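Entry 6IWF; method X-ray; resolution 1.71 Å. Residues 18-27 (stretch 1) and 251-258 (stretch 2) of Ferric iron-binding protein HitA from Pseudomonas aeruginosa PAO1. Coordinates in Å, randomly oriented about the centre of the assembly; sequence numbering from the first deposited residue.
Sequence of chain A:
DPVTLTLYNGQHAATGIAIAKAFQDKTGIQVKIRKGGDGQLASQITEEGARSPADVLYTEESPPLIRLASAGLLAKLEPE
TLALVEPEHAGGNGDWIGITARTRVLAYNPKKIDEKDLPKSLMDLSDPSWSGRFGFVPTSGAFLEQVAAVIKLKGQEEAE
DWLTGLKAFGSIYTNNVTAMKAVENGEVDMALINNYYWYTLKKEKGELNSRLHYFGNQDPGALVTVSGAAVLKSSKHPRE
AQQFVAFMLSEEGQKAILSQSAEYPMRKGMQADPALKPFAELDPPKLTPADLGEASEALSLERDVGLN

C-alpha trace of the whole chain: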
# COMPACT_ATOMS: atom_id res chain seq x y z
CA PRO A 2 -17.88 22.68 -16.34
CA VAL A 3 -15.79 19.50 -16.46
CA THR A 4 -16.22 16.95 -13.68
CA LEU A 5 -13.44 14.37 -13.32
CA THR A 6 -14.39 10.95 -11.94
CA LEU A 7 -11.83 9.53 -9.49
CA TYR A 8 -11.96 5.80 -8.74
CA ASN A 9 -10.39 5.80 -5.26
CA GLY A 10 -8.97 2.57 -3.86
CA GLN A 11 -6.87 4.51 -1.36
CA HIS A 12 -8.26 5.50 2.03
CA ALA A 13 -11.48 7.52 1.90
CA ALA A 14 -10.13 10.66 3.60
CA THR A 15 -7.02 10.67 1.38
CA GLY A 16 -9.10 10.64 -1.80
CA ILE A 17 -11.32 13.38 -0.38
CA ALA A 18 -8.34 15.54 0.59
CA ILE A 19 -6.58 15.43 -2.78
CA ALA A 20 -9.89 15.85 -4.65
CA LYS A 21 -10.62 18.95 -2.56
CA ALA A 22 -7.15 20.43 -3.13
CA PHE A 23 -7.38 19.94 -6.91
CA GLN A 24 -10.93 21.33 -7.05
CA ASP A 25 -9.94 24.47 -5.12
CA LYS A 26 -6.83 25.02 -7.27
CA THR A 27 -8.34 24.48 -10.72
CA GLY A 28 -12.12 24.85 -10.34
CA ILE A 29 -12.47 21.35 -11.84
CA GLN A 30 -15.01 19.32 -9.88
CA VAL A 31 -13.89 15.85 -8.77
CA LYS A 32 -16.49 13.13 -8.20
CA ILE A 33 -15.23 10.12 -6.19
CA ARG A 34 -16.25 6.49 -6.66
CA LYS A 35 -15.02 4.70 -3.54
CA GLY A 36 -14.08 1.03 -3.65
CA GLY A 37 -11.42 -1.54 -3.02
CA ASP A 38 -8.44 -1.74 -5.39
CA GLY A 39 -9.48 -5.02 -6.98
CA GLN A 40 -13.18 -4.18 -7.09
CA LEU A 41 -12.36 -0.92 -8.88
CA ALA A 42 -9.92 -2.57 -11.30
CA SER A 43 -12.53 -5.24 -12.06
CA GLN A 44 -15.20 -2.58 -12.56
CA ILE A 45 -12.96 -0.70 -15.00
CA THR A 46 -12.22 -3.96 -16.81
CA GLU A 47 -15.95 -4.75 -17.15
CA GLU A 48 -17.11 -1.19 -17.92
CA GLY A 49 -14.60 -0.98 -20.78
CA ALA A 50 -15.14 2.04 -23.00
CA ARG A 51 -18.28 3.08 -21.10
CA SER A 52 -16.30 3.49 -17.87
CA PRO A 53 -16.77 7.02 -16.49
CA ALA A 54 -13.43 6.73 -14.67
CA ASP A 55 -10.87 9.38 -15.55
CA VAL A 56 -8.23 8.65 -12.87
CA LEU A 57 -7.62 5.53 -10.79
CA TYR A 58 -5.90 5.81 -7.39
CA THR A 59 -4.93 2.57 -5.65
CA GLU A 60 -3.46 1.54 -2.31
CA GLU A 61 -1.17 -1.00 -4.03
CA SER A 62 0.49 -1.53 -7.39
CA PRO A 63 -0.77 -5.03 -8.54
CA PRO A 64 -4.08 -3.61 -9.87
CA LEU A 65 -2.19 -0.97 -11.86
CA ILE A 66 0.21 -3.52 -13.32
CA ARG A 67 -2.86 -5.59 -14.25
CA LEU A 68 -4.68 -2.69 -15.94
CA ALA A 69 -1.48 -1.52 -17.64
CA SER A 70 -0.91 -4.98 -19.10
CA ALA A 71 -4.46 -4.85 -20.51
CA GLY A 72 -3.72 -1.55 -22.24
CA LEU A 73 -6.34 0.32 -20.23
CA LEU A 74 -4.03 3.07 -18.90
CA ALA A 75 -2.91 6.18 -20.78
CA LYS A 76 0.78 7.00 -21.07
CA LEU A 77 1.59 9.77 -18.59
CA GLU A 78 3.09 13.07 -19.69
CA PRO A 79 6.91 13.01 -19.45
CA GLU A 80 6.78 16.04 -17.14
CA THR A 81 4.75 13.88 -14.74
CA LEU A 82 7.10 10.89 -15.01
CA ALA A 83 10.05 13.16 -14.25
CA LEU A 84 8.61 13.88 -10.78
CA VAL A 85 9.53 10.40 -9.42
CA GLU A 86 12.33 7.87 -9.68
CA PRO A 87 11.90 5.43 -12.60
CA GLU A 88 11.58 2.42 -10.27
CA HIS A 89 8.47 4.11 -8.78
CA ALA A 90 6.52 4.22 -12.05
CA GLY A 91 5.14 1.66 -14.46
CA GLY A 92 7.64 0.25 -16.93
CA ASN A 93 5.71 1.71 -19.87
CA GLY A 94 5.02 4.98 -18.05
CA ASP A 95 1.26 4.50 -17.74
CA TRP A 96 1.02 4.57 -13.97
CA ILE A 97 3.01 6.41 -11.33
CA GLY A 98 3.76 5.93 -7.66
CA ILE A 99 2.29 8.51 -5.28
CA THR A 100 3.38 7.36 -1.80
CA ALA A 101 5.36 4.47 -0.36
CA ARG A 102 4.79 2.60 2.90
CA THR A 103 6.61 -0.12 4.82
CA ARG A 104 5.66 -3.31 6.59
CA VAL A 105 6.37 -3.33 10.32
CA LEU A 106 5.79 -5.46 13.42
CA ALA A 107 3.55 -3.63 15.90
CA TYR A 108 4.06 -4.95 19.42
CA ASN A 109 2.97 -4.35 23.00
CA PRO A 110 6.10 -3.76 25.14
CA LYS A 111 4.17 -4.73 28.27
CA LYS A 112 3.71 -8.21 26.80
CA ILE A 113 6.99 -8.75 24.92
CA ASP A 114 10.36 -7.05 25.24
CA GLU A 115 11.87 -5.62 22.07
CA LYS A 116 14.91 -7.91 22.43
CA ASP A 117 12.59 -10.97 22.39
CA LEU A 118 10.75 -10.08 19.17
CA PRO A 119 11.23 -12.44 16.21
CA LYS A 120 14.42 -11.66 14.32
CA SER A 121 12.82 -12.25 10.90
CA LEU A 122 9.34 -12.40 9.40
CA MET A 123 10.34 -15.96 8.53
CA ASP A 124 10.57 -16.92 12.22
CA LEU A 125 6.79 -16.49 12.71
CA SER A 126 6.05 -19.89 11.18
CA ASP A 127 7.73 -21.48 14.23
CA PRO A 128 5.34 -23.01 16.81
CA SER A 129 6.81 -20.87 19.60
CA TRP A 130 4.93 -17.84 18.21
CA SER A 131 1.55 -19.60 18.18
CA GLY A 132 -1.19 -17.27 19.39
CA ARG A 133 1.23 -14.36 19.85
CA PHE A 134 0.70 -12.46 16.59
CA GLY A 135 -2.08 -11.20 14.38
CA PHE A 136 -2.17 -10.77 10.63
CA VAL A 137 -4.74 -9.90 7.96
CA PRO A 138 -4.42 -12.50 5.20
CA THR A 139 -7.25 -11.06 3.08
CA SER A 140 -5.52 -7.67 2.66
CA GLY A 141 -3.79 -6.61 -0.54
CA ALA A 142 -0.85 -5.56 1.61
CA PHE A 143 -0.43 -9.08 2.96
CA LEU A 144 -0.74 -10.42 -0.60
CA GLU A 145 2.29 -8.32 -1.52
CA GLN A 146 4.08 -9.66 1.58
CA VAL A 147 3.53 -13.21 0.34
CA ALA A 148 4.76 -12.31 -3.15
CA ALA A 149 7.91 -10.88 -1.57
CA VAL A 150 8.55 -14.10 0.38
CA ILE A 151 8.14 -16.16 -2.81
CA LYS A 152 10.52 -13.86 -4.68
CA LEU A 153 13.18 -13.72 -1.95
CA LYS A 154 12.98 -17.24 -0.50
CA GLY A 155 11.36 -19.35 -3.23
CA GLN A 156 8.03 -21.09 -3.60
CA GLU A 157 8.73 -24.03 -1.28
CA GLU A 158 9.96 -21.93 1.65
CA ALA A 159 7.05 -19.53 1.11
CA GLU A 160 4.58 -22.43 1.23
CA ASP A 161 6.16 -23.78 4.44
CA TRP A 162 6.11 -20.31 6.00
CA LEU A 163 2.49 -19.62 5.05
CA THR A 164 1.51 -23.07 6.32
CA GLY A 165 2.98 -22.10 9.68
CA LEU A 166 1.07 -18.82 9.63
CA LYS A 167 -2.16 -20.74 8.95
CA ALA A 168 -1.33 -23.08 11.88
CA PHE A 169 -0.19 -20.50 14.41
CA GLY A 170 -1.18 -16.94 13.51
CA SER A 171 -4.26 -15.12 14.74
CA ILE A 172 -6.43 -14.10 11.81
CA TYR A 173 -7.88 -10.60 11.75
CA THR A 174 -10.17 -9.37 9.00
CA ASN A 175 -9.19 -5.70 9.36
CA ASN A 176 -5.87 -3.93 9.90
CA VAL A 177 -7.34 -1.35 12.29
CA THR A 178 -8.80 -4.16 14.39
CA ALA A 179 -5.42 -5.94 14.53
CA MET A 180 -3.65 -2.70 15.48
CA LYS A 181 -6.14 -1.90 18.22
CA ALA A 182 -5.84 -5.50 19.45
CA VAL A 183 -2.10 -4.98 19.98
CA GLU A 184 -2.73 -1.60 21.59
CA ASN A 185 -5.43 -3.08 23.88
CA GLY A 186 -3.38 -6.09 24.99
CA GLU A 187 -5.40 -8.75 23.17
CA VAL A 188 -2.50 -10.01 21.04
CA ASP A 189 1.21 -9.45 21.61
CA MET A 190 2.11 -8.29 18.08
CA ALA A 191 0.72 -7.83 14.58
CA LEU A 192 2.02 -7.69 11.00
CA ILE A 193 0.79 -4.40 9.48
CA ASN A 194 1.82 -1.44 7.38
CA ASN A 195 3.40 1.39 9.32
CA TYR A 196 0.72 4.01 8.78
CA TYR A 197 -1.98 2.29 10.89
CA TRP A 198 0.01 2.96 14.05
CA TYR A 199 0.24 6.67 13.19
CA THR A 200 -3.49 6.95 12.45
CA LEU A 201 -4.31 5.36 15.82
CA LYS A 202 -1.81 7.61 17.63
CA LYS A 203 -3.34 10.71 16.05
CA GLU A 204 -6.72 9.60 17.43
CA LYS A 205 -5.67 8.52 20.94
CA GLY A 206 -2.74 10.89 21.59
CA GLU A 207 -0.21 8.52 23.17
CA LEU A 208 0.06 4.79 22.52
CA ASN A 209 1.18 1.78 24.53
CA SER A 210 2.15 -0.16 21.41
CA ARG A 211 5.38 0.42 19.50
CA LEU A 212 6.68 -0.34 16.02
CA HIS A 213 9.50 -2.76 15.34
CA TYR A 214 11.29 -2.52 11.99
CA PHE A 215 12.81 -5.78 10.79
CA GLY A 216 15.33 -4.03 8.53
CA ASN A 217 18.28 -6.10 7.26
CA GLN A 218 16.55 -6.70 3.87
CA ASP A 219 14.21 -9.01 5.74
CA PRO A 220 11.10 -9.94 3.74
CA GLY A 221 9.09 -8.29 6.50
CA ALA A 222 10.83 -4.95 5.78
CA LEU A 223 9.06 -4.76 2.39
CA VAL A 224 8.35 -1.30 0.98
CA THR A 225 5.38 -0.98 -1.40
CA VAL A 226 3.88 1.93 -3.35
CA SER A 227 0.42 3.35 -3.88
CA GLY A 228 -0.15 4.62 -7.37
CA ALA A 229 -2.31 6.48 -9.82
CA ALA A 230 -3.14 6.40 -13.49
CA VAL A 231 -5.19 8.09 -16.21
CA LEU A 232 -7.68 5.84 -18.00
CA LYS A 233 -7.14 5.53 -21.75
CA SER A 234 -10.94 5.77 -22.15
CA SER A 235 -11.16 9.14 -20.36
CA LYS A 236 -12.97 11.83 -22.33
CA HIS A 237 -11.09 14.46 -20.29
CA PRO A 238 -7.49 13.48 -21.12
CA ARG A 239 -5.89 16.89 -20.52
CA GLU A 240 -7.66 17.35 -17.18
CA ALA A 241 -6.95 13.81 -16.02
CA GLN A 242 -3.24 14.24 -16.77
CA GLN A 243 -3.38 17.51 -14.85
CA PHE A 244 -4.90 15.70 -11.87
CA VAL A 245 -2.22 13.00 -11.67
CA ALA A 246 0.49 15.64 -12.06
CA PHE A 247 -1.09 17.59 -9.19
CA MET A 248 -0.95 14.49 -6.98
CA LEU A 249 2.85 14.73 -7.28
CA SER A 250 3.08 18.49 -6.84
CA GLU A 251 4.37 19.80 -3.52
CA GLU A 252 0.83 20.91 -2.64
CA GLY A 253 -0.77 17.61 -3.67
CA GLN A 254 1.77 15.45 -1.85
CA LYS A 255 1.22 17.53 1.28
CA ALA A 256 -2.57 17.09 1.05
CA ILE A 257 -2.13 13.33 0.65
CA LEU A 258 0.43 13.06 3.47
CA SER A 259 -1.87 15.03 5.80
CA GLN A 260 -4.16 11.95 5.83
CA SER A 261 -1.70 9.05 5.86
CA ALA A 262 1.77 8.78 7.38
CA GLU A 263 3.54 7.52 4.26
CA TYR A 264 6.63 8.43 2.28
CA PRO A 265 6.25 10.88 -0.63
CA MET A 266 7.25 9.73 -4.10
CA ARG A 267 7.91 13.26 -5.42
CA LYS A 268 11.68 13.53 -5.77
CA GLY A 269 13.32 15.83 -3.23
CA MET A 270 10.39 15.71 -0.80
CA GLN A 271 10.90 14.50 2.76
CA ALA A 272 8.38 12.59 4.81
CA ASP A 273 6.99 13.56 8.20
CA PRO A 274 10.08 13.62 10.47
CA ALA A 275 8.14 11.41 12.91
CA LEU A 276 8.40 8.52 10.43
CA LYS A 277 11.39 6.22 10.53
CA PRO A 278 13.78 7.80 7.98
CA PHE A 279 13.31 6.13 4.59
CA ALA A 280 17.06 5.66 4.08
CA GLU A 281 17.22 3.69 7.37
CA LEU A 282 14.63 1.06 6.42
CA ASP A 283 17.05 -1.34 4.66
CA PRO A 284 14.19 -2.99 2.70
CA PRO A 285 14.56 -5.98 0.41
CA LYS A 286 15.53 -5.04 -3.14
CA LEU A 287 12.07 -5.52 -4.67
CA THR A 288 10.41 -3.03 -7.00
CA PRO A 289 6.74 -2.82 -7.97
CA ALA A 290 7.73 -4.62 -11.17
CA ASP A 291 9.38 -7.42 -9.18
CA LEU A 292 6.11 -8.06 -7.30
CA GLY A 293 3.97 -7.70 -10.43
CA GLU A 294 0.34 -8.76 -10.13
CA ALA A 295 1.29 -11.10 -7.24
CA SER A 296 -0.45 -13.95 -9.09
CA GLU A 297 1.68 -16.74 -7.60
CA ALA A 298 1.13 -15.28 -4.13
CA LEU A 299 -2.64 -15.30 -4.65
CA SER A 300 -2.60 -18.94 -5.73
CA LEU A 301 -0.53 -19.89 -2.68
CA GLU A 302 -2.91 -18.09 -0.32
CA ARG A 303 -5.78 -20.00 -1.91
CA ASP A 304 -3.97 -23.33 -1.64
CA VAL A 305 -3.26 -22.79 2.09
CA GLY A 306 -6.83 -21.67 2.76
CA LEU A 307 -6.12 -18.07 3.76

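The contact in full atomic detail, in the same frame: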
# COMPACT_ATOMS: atom_id res chain seq x y z
N ALA A 18 -9.25 14.42 0.40
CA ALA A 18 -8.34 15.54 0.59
C ALA A 18 -7.72 15.99 -0.73
O ALA A 18 -7.67 17.19 -1.03
CB ALA A 18 -7.25 15.17 1.60
N ILE A 19 -7.23 15.04 -1.53
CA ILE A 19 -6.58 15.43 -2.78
C ILE A 19 -7.63 15.93 -3.78
O ILE A 19 -7.35 16.86 -4.54
CB ILE A 19 -5.73 14.26 -3.34
CG1 ILE A 19 -4.92 14.71 -4.55
CG2 ILE A 19 -6.59 13.04 -3.70
CD1 ILE A 19 -3.94 15.83 -4.24
N ALA A 20 -8.84 15.36 -3.76
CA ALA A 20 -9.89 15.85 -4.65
C ALA A 20 -10.25 17.29 -4.29
O ALA A 20 -10.48 18.12 -5.18
CB ALA A 20 -11.13 14.96 -4.57
N LYS A 21 -10.30 17.59 -2.99
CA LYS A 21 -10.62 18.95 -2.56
C LYS A 21 -9.52 19.93 -2.98
O LYS A 21 -9.81 21.01 -3.51
CB LYS A 21 -10.81 18.99 -1.04
CG LYS A 21 -11.29 20.34 -0.50
CD LYS A 21 -12.41 20.92 -1.36
CE LYS A 21 -13.36 21.79 -0.53
NZ LYS A 21 -14.07 22.81 -1.37
N ALA A 22 -8.26 19.55 -2.77
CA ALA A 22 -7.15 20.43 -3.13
C ALA A 22 -7.14 20.73 -4.63
O ALA A 22 -6.93 21.88 -5.04
CB ALA A 22 -5.82 19.83 -2.69
N PHE A 23 -7.35 19.71 -5.47
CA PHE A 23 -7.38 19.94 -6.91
C PHE A 23 -8.55 20.83 -7.31
O PHE A 23 -8.39 21.72 -8.15
CB PHE A 23 -7.46 18.60 -7.65
CG PHE A 23 -7.36 18.72 -9.14
CD1 PHE A 23 -6.13 18.93 -9.74
CD2 PHE A 23 -8.48 18.58 -9.94
CE1 PHE A 23 -6.02 19.02 -11.11
CE2 PHE A 23 -8.39 18.66 -11.31
CZ PHE A 23 -7.16 18.89 -11.90
N GLN A 24 -9.72 20.58 -6.72
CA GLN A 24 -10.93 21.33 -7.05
C GLN A 24 -10.79 22.80 -6.68
O GLN A 24 -11.24 23.69 -7.42
CB GLN A 24 -12.12 20.69 -6.34
CG GLN A 24 -13.47 21.36 -6.51
CD GLN A 24 -14.60 20.49 -5.97
OE1 GLN A 24 -14.85 19.40 -6.48
NE2 GLN A 24 -15.28 20.97 -4.93
N ASP A 25 -10.16 23.09 -5.53
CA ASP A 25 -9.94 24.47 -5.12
C ASP A 25 -8.92 25.16 -6.03
O ASP A 25 -9.06 26.35 -6.34
CB ASP A 25 -9.48 24.52 -3.66
CG ASP A 25 -10.53 23.97 -2.71
OD1 ASP A 25 -11.61 23.54 -3.17
OD2 ASP A 25 -10.26 23.95 -1.49
N LYS A 26 -7.90 24.42 -6.48
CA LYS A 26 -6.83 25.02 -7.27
C LYS A 26 -7.27 25.31 -8.70
O LYS A 26 -6.88 26.33 -9.28
CB LYS A 26 -5.61 24.10 -7.27
CG LYS A 26 -4.41 24.67 -8.01
CD LYS A 26 -3.36 25.15 -7.02
CE LYS A 26 -2.42 26.17 -7.63
NZ LYS A 26 -1.45 26.70 -6.61
N THR A 27 -8.06 24.42 -9.30
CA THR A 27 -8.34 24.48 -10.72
C THR A 27 -9.79 24.81 -11.05
O THR A 27 -10.09 25.14 -12.20
CB THR A 27 -7.99 23.14 -11.39
OG1 THR A 27 -8.91 22.14 -10.93
CG2 THR A 27 -6.57 22.71 -11.05
N GLU A 251 4.14 19.58 -4.94
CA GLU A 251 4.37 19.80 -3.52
C GLU A 251 3.05 19.95 -2.76
O GLU A 251 2.88 19.37 -1.68
CB GLU A 251 5.26 21.03 -3.31
CG GLU A 251 6.25 20.86 -2.17
CD GLU A 251 6.67 22.19 -1.57
OE1 GLU A 251 6.57 22.34 -0.33
OE2 GLU A 251 7.11 23.08 -2.33
N GLU A 252 2.10 20.71 -3.31
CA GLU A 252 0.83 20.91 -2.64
C GLU A 252 0.01 19.61 -2.58
O GLU A 252 -0.61 19.32 -1.56
CB GLU A 252 0.04 22.01 -3.35
CG GLU A 252 -1.34 22.25 -2.79
CD GLU A 252 -2.12 23.27 -3.61
OE1 GLU A 252 -1.54 23.87 -4.53
OE2 GLU A 252 -3.32 23.47 -3.32
N GLY A 253 -0.00 18.84 -3.67
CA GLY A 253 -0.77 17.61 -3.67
C GLY A 253 -0.19 16.57 -2.72
O GLY A 253 -0.91 15.94 -1.94
N GLN A 254 1.13 16.38 -2.78
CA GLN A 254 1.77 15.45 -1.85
C GLN A 254 1.47 15.83 -0.40
O GLN A 254 1.22 14.96 0.44
CB GLN A 254 3.27 15.40 -2.10
CG GLN A 254 3.64 14.82 -3.46
CD GLN A 254 3.79 13.32 -3.42
OE1 GLN A 254 4.83 12.80 -3.03
NE2 GLN A 254 2.74 12.60 -3.83
N LYS A 255 1.49 17.13 -0.09
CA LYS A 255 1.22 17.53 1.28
C LYS A 255 -0.22 17.22 1.68
O LYS A 255 -0.47 16.74 2.78
CB LYS A 255 1.54 19.01 1.48
CG LYS A 255 3.02 19.30 1.40
CD LYS A 255 3.41 20.58 2.15
CE LYS A 255 4.85 20.50 2.63
NZ LYS A 255 5.01 19.46 3.69
N ALA A 256 -1.18 17.45 0.77
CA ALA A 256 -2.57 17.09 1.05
C ALA A 256 -2.71 15.60 1.31
O ALA A 256 -3.40 15.18 2.24
CB ALA A 256 -3.46 17.51 -0.12
N ILE A 257 -2.05 14.78 0.48
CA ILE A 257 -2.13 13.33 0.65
C ILE A 257 -1.49 12.91 1.97
O ILE A 257 -2.07 12.14 2.74
CB ILE A 257 -1.48 12.63 -0.55
CG1 ILE A 257 -2.36 12.81 -1.80
CG2 ILE A 257 -1.25 11.15 -0.27
CD1 ILE A 257 -1.65 12.48 -3.10
N LEU A 258 -0.30 13.44 2.26
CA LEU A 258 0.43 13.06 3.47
C LEU A 258 -0.25 13.56 4.74
O LEU A 258 -0.02 13.01 5.81
CB LEU A 258 1.86 13.56 3.38
CG LEU A 258 2.63 12.82 2.27
CD1 LEU A 258 4.06 13.34 2.14
CD2 LEU A 258 2.60 11.32 2.53

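Ala256 lies at the middle of the contact, among small and apolar side chains. Its CA is 5.8 Å from the CA of Ile19, the nearest such pair across the two helices. The CB of Ala256 points toward the first helix and meets Ala22 CB at 4.2 Å. Ala22 also points its CB toward its partner. The two methyls meet where the helices pass each other. Ala18, one turn before Ala22, completes the alanine cluster. Its CB lies 3.9 Å from the backbone O of Ala256, a van der Waals contact with a carbonyl.

Ile19 is buried and has the largest covered area of any residue in the contact. Its CA-to-CB bond points sideways, but the end of the side chain comes nearer to the second helix. Chi1 is t and chi2 is p. In this rotamer Ile19 CD1 reaches Gly253 CA at 3.7 Å and lies 4.5 Å from Ala256 CB. Gly253 has no side chain, and this leaves room for the isoleucine methyl. An ideal CB on Gly253 would lie only 3.4 Å from Ile19 CD1, which is tight. Ile257 packs against Ile19 as well, with Ile257 CG1 4.0 Å from Ile19 CB. Its CA-to-CB bond is also sideways, with the end of the side chain closer.

The two helical segments are distant in sequence. Their N-to-C directions differ by 149°, so they run roughly antiparallel. The axes come within 8.8 Å of each other. The contact is modest and buries 312 Å² in total.

Toward the C-terminal end of the first segment the contact becomes polar. Glu252 extends with chi1 and chi2 both t. Its OE2 stands 4.5 Å from Ala22 CB, at the border of the alanine cluster. Its OE1 faces Lys26. Lys26 NZ and Glu252 OE1 form a salt bridge at 3.5 Å, and Lys26 CD is slightly closer to the same oxygen, at 3.3 Å. The aliphatic part of the lysine therefore packs against the carboxylate as well. Both residues are exposed, so the ion pair sits at the solvent side of the contact.

No hydrogen bond crosses between the helices. The helices hold their own backbone bonds, such as Ala22 N to Ala18 O at 3.0 Å and Ala256 N to Glu252 O at 3.0 Å. Asp25 points its CB toward the second helix but does not touch it. Its OD1 forms a salt bridge with Lys21 NZ at 3.1 Å, within its own helix.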